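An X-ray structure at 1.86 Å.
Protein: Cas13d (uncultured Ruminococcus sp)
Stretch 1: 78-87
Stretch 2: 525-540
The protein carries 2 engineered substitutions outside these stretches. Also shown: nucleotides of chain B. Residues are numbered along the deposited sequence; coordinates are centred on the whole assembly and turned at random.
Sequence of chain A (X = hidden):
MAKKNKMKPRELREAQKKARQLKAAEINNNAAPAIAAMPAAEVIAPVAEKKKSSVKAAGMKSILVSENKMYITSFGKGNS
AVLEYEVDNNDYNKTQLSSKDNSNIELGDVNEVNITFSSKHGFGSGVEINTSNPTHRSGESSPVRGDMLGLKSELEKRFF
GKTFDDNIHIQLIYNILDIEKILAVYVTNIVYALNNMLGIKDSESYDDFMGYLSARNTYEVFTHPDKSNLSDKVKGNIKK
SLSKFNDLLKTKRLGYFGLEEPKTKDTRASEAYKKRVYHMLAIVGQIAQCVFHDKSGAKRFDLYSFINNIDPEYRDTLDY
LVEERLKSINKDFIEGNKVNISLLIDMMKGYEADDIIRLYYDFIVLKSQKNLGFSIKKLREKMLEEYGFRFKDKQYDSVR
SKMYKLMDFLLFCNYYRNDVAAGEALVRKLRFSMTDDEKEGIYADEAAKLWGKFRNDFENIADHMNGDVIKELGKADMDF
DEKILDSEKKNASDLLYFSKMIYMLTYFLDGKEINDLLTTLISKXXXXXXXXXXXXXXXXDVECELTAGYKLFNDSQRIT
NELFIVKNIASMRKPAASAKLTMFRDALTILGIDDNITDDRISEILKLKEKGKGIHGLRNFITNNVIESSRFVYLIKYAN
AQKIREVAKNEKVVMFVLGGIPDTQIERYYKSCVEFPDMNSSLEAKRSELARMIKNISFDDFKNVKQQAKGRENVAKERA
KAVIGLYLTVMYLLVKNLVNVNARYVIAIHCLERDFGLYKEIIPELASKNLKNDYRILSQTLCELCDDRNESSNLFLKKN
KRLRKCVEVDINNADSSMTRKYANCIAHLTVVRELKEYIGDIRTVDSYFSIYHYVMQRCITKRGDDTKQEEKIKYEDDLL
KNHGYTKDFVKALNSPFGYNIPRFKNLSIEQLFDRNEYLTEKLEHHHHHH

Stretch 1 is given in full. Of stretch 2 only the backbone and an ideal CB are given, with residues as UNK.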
# COMPACT_ATOMS: atom_id res chain seq x y z
N GLY A 78 -8.89 -12.16 16.86
CA GLY A 78 -8.14 -11.74 15.67
C GLY A 78 -8.10 -12.84 14.63
O GLY A 78 -9.14 -13.29 14.22
N ASN A 79 -6.89 -13.23 14.24
CA ASN A 79 -6.70 -14.26 13.19
C ASN A 79 -6.50 -15.66 13.78
O ASN A 79 -6.24 -16.56 13.04
CB ASN A 79 -5.61 -13.89 12.20
CG ASN A 79 -5.76 -14.69 10.93
OD1 ASN A 79 -6.87 -15.00 10.54
ND2 ASN A 79 -4.66 -15.05 10.32
N SER A 80 -6.63 -15.80 15.09
CA SER A 80 -6.47 -17.12 15.73
C SER A 80 -7.57 -18.08 15.33
O SER A 80 -8.70 -17.67 15.22
CB SER A 80 -6.41 -16.98 17.20
OG SER A 80 -5.36 -16.11 17.53
N ALA A 81 -7.20 -19.35 15.19
CA ALA A 81 -8.11 -20.45 14.83
C ALA A 81 -8.35 -21.33 16.05
O ALA A 81 -7.42 -21.59 16.77
CB ALA A 81 -7.51 -21.26 13.72
N VAL A 82 -9.60 -21.71 16.28
CA VAL A 82 -9.92 -22.66 17.38
C VAL A 82 -10.24 -23.97 16.68
O VAL A 82 -11.20 -24.01 15.94
CB VAL A 82 -11.13 -22.17 18.20
CG1 VAL A 82 -11.60 -23.23 19.17
CG2 VAL A 82 -10.84 -20.88 18.92
N LEU A 83 -9.42 -25.00 16.88
CA LEU A 83 -9.75 -26.29 16.24
C LEU A 83 -11.00 -26.80 16.95
O LEU A 83 -11.00 -26.90 18.16
CB LEU A 83 -8.59 -27.26 16.41
CG LEU A 83 -7.59 -27.25 15.26
CD1 LEU A 83 -6.30 -27.94 15.66
CD2 LEU A 83 -8.20 -27.90 14.05
N GLU A 84 -12.04 -27.09 16.19
CA GLU A 84 -13.31 -27.50 16.82
C GLU A 84 -13.54 -28.99 16.64
O GLU A 84 -13.82 -29.66 17.61
CB GLU A 84 -14.46 -26.74 16.18
CG GLU A 84 -14.49 -25.26 16.53
CD GLU A 84 -15.19 -24.91 17.82
OE1 GLU A 84 -15.55 -25.82 18.54
OE2 GLU A 84 -15.36 -23.74 18.09
N TYR A 85 -13.49 -29.46 15.40
CA TYR A 85 -13.81 -30.89 15.18
C TYR A 85 -12.91 -31.53 14.14
O TYR A 85 -12.44 -30.87 13.26
CB TYR A 85 -15.23 -31.02 14.64
CG TYR A 85 -16.30 -30.54 15.58
CD1 TYR A 85 -16.70 -29.22 15.56
CD2 TYR A 85 -16.90 -31.39 16.48
CE1 TYR A 85 -17.67 -28.75 16.41
CE2 TYR A 85 -17.88 -30.94 17.34
CZ TYR A 85 -18.25 -29.61 17.32
OH TYR A 85 -19.21 -29.14 18.15
N GLU A 86 -12.74 -32.83 14.29
CA GLU A 86 -12.06 -33.65 13.28
C GLU A 86 -13.16 -34.57 12.74
O GLU A 86 -13.85 -35.15 13.54
CB GLU A 86 -10.93 -34.45 13.89
CG GLU A 86 -10.31 -35.41 12.92
CD GLU A 86 -9.28 -36.27 13.59
OE1 GLU A 86 -8.57 -35.76 14.45
OE2 GLU A 86 -9.21 -37.43 13.27
N VAL A 87 -13.32 -34.64 11.43
CA VAL A 87 -14.38 -35.46 10.80
C VAL A 87 -13.73 -36.49 9.87
O VAL A 87 -12.80 -36.13 9.18
CB VAL A 87 -15.38 -34.59 10.02
CG1 VAL A 87 -16.45 -35.41 9.33
CG2 VAL A 87 -16.00 -33.52 10.89
N UNK A 525 1.63 -12.53 6.78
CA UNK A 525 2.46 -13.21 7.81
C UNK A 525 1.57 -13.79 8.91
O UNK A 525 1.84 -14.85 9.38
CB UNK A 525 3.48 -12.24 8.42
N UNK A 526 0.52 -13.08 9.28
CA UNK A 526 -0.42 -13.56 10.32
C UNK A 526 -1.07 -14.86 9.85
O UNK A 526 -1.18 -15.77 10.63
CB UNK A 526 -1.49 -12.51 10.63
N UNK A 527 -1.48 -14.91 8.59
CA UNK A 527 -2.09 -16.13 8.03
C UNK A 527 -1.08 -17.28 8.00
O UNK A 527 -1.43 -18.38 8.38
CB UNK A 527 -2.62 -15.86 6.62
N UNK A 528 0.13 -16.99 7.57
CA UNK A 528 1.18 -18.03 7.47
C UNK A 528 1.46 -18.57 8.87
O UNK A 528 1.54 -19.76 9.02
CB UNK A 528 2.46 -17.48 6.84
N UNK A 529 1.56 -17.70 9.86
CA UNK A 529 1.83 -18.19 11.23
C UNK A 529 0.68 -19.11 11.69
O UNK A 529 0.96 -20.11 12.31
CB UNK A 529 2.00 -17.02 12.20
N UNK A 530 -0.55 -18.75 11.38
CA UNK A 530 -1.72 -19.57 11.77
C UNK A 530 -1.72 -20.92 11.05
O UNK A 530 -2.00 -21.90 11.67
CB UNK A 530 -3.02 -18.82 11.46
N UNK A 531 -1.41 -20.95 9.76
CA UNK A 531 -1.37 -22.24 9.02
C UNK A 531 -0.29 -23.15 9.61
O UNK A 531 -0.54 -24.33 9.75
CB UNK A 531 -1.10 -22.01 7.53
N UNK A 532 0.88 -22.61 9.94
CA UNK A 532 1.95 -23.45 10.52
C UNK A 532 1.47 -24.00 11.86
O UNK A 532 1.63 -25.14 12.11
CB UNK A 532 3.25 -22.66 10.70
N UNK A 533 0.87 -23.15 12.68
CA UNK A 533 0.36 -23.58 14.00
C UNK A 533 -0.67 -24.70 13.85
O UNK A 533 -0.62 -25.62 14.61
CB UNK A 533 -0.26 -22.40 14.75
N UNK A 534 -1.56 -24.61 12.87
CA UNK A 534 -2.58 -25.67 12.67
C UNK A 534 -1.88 -26.96 12.25
O UNK A 534 -2.16 -27.99 12.84
CB UNK A 534 -3.61 -25.26 11.62
N UNK A 535 -0.98 -26.88 11.28
CA UNK A 535 -0.30 -28.10 10.77
C UNK A 535 0.52 -28.78 11.87
O UNK A 535 0.60 -29.98 11.87
CB UNK A 535 0.61 -27.75 9.59
N UNK A 536 1.07 -28.00 12.79
CA UNK A 536 1.94 -28.53 13.87
C UNK A 536 1.11 -28.99 15.06
O UNK A 536 1.69 -29.52 16.01
CB UNK A 536 2.95 -27.47 14.32
N UNK A 537 -0.21 -28.83 14.98
CA UNK A 537 -1.11 -29.21 16.09
C UNK A 537 -1.09 -30.73 16.30
O UNK A 537 -0.84 -31.43 15.36
CB UNK A 537 -2.54 -28.74 15.81
N UNK A 538 -1.41 -31.17 17.52
CA UNK A 538 -1.47 -32.63 17.81
C UNK A 538 -2.54 -33.26 16.93
O UNK A 538 -2.32 -34.35 16.45
CB UNK A 538 -1.77 -32.90 19.29
N UNK A 539 -3.67 -32.59 16.80
CA UNK A 539 -4.80 -33.13 16.01
C UNK A 539 -4.46 -33.25 14.53
O UNK A 539 -4.83 -34.25 13.94
CB UNK A 539 -6.03 -32.24 16.18
N UNK A 540 -3.81 -32.25 13.94
CA UNK A 540 -3.52 -32.34 12.48
C UNK A 540 -2.19 -33.06 12.26
O UNK A 540 -2.16 -33.98 11.49
CB UNK A 540 -3.47 -30.95 11.84
P U B 23 -12.38 -19.95 2.60
OP1 U B 23 -11.93 -20.98 3.56
OP2 U B 23 -13.14 -18.80 3.04
O5' U B 23 -11.04 -19.42 1.91
C5' U B 23 -10.97 -18.16 1.20
C4' U B 23 -9.51 -17.69 1.20
O4' U B 23 -9.19 -17.33 2.57
C3' U B 23 -8.50 -18.79 0.83
O3' U B 23 -7.46 -18.25 0.04
C2' U B 23 -7.95 -19.23 2.16
O2' U B 23 -6.68 -19.88 2.10
C1' U B 23 -7.97 -17.93 2.96
N1 U B 23 -8.03 -18.21 4.41
C2 U B 23 -6.95 -17.86 5.19
O2 U B 23 -5.97 -17.32 4.76
N3 U B 23 -7.05 -18.23 6.51
C4 U B 23 -8.07 -18.90 7.11
O4 U B 23 -8.00 -19.18 8.30
C5 U B 23 -9.17 -19.20 6.24
C6 U B 23 -9.12 -18.84 4.96
P A B 29 -9.53 -12.76 0.63
OP1 A B 29 -8.56 -12.13 1.45
OP2 A B 29 -9.30 -14.09 0.01
O5' A B 29 -10.83 -12.81 1.55
C5' A B 29 -12.08 -13.25 1.00
C4' A B 29 -12.82 -14.00 2.07
O4' A B 29 -12.01 -15.15 2.45
C3' A B 29 -13.00 -13.26 3.39
O3' A B 29 -14.05 -12.28 3.30
C2' A B 29 -13.27 -14.42 4.33
O2' A B 29 -14.60 -14.91 4.19
C1' A B 29 -12.26 -15.46 3.80
N9 A B 29 -11.00 -15.37 4.49
C8 A B 29 -9.87 -14.69 4.14
N7 A B 29 -8.96 -14.68 5.08
C5 A B 29 -9.54 -15.37 6.12
C6 A B 29 -9.11 -15.66 7.42
N6 A B 29 -7.92 -15.32 7.90
N1 A B 29 -9.95 -16.36 8.22
C2 A B 29 -11.14 -16.73 7.73
N3 A B 29 -11.66 -16.49 6.54
C4 A B 29 -10.82 -15.77 5.79
P C B 30 -14.11 -11.05 4.29
OP1 C B 30 -15.15 -10.20 3.77
OP2 C B 30 -12.75 -10.54 4.55
O5' C B 30 -14.51 -11.63 5.71
C5' C B 30 -15.85 -12.10 5.95
C4' C B 30 -16.07 -12.22 7.44
O4' C B 30 -15.19 -13.22 8.01
C3' C B 30 -15.83 -11.01 8.31
O3' C B 30 -16.87 -10.06 8.17
C2' C B 30 -15.83 -11.67 9.70
O2' C B 30 -17.14 -11.93 10.19
C1' C B 30 -15.08 -12.97 9.39
N1 C B 30 -13.66 -12.93 9.76
C2 C B 30 -13.39 -12.96 11.12
O2 C B 30 -14.35 -13.04 11.91
N3 C B 30 -12.11 -12.91 11.54
C4 C B 30 -11.11 -12.91 10.64
N4 C B 30 -9.88 -12.98 11.11
C5 C B 30 -11.36 -12.92 9.24
C6 C B 30 -12.65 -13.01 8.85

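Stretch 2 enters already helical, and the helix carries the chain through most of its length; at 538-540 the backbone angles are again helical. Position 525 lies beyond the reach of stretch 1, which therefore sets no demand there; the residue is Phe525.

At 526 CA-to-CB points toward stretch 1, and the ideal CB lies 4.1 Å from Asn79 ND2. With the amide Asn79 N also nearby, a short acceptor such as Asp, Asn or Ser would suit. It is Asp526: a water donates to its OD2 (2.9 Å from the water O) and accepts from Asn79 N (2.9 Å), bridging the two stretches.

Position 527 points away, yet its ideal CB is 4.3 Å from Asn79 ND2, and nucleotide A29 offers its N6 amino group beyond. A polar side chain able to bend back fits, Asn, Asp or Gln among others. Asn527 does so with chi1 m: its OD1 accepts a weak hydrogen bond from Asn79 ND2 (2.7 Å) and another weak one from A29 N6 (3.3 Å). The same A29 N6 also donates to Asn79 OD1 (2.9 Å), so both residues meet one base edge.

Position 528 points away and is Ile528. Position 529 points sideways, leaving room for a long chain along the helix; Lys529 places NZ 2.8 Å from Asp526 OD1, a salt bridge one turn back.

Position 530 points toward stretch 1 where Ala81 N begins the strand, a donor that calls for a reaching acceptor, Glu or Gln. Glu530 OE2 accepts from Ala81 N at 3.0 Å, with a favourable angle of 156°. Its OE1 forms a salt bridge with Lys529 NZ (2.7 Å) and accepts from a water that also contacts Ser80 OG.

Position 531 is out of reach of stretch 1, but U23 is near; a flat ring is plausible, and Phe531 brings CZ to 3.6 Å from U23 N3. Positions 532, 535 and 536, Leu532, Met535 and Lys536, make no contact. Position 533 points toward stretch 1 with nothing close, so a long polar chain is tolerated: Lys533.

Sideways at 534, the methyl of Ala81 invites an aliphatic chain, and Ile534 CD1 packs 4.0 Å from Ala81 CB.

At 537 the ideal CB is 3.8 Å from Leu83 CD1, which favours a small residue. Ser537 OG donates to Ile534 O (2.6 Å) and accepts from the backbone N of 540 (3.0 Å), securing the turn.

Position 538, sideways, is Ser538. At 539, between Leu83 and Glu86, a small apolar residue suits: Ala539 CB lies 4.4 Å from Leu83 CD1. Position 540, sideways, is Val540.

Stretch 2 525-540: FDNIKEFLKIMKSSAV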
# COMPACT_ATOMS: atom_id res chain seq x y z
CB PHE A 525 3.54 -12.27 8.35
CG PHE A 525 4.75 -12.15 7.47
CD1 PHE A 525 5.71 -13.14 7.42
CD2 PHE A 525 4.95 -11.03 6.69
CE1 PHE A 525 6.82 -13.02 6.61
CE2 PHE A 525 6.06 -10.92 5.88
CZ PHE A 525 7.00 -11.91 5.85
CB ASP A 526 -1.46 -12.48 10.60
CG ASP A 526 -2.09 -12.54 11.97
OD1 ASP A 526 -1.66 -13.32 12.78
OD2 ASP A 526 -3.00 -11.76 12.21
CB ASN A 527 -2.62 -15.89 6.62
CG ASN A 527 -3.90 -15.08 6.63
OD1 ASN A 527 -4.63 -15.10 7.59
ND2 ASN A 527 -4.16 -14.38 5.55
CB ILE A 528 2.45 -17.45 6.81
CG1 ILE A 528 2.20 -17.07 5.35
CG2 ILE A 528 3.61 -18.41 6.97
CD1 ILE A 528 3.21 -16.14 4.77
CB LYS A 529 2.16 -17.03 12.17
CG LYS A 529 0.99 -16.26 12.72
CD LYS A 529 0.79 -16.47 14.19
CE LYS A 529 -0.35 -15.66 14.74
NZ LYS A 529 -1.60 -15.86 13.97
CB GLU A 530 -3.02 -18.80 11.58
CG GLU A 530 -4.08 -19.15 12.60
CD GLU A 530 -3.69 -19.05 14.06
OE1 GLU A 530 -2.86 -18.22 14.41
OE2 GLU A 530 -4.24 -19.80 14.85
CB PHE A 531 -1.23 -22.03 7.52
CG PHE A 531 -2.52 -21.66 6.85
CD1 PHE A 531 -3.61 -22.51 6.89
CD2 PHE A 531 -2.67 -20.44 6.22
CE1 PHE A 531 -4.81 -22.15 6.30
CE2 PHE A 531 -3.86 -20.09 5.62
CZ PHE A 531 -4.93 -20.95 5.66
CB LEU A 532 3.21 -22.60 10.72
CG LEU A 532 3.99 -22.28 9.46
CD1 LEU A 532 5.11 -21.31 9.76
CD2 LEU A 532 4.54 -23.54 8.83
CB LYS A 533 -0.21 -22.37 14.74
CG LYS A 533 -0.84 -22.71 16.07
CD LYS A 533 -1.27 -21.51 16.86
CE LYS A 533 -0.24 -20.42 16.86
NZ LYS A 533 -0.27 -19.67 18.14
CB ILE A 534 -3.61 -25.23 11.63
CG1 ILE A 534 -4.61 -24.24 12.21
CG2 ILE A 534 -4.30 -26.42 11.00
CD1 ILE A 534 -5.22 -23.34 11.17
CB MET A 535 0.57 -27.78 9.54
CG MET A 535 -0.26 -27.55 8.32
SD MET A 535 0.65 -27.37 6.79
CE MET A 535 1.36 -25.76 7.05
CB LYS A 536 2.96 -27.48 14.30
CG LYS A 536 4.07 -27.22 13.31
CD LYS A 536 4.86 -26.00 13.65
CE LYS A 536 5.86 -25.63 12.58
NZ LYS A 536 6.64 -26.80 12.14
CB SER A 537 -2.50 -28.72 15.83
OG SER A 537 -3.11 -29.46 14.80
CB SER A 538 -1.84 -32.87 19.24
OG SER A 538 -1.10 -32.04 20.09
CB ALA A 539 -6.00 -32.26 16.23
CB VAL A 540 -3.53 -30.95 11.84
CG1 VAL A 540 -3.21 -31.02 10.37
CG2 VAL A 540 -4.87 -30.28 12.05
O HOH W 1 -4.31 -12.04 14.75
O HOH W 2 -2.82 -17.73 17.09
O HOH W 3 -4.27 -22.80 15.85
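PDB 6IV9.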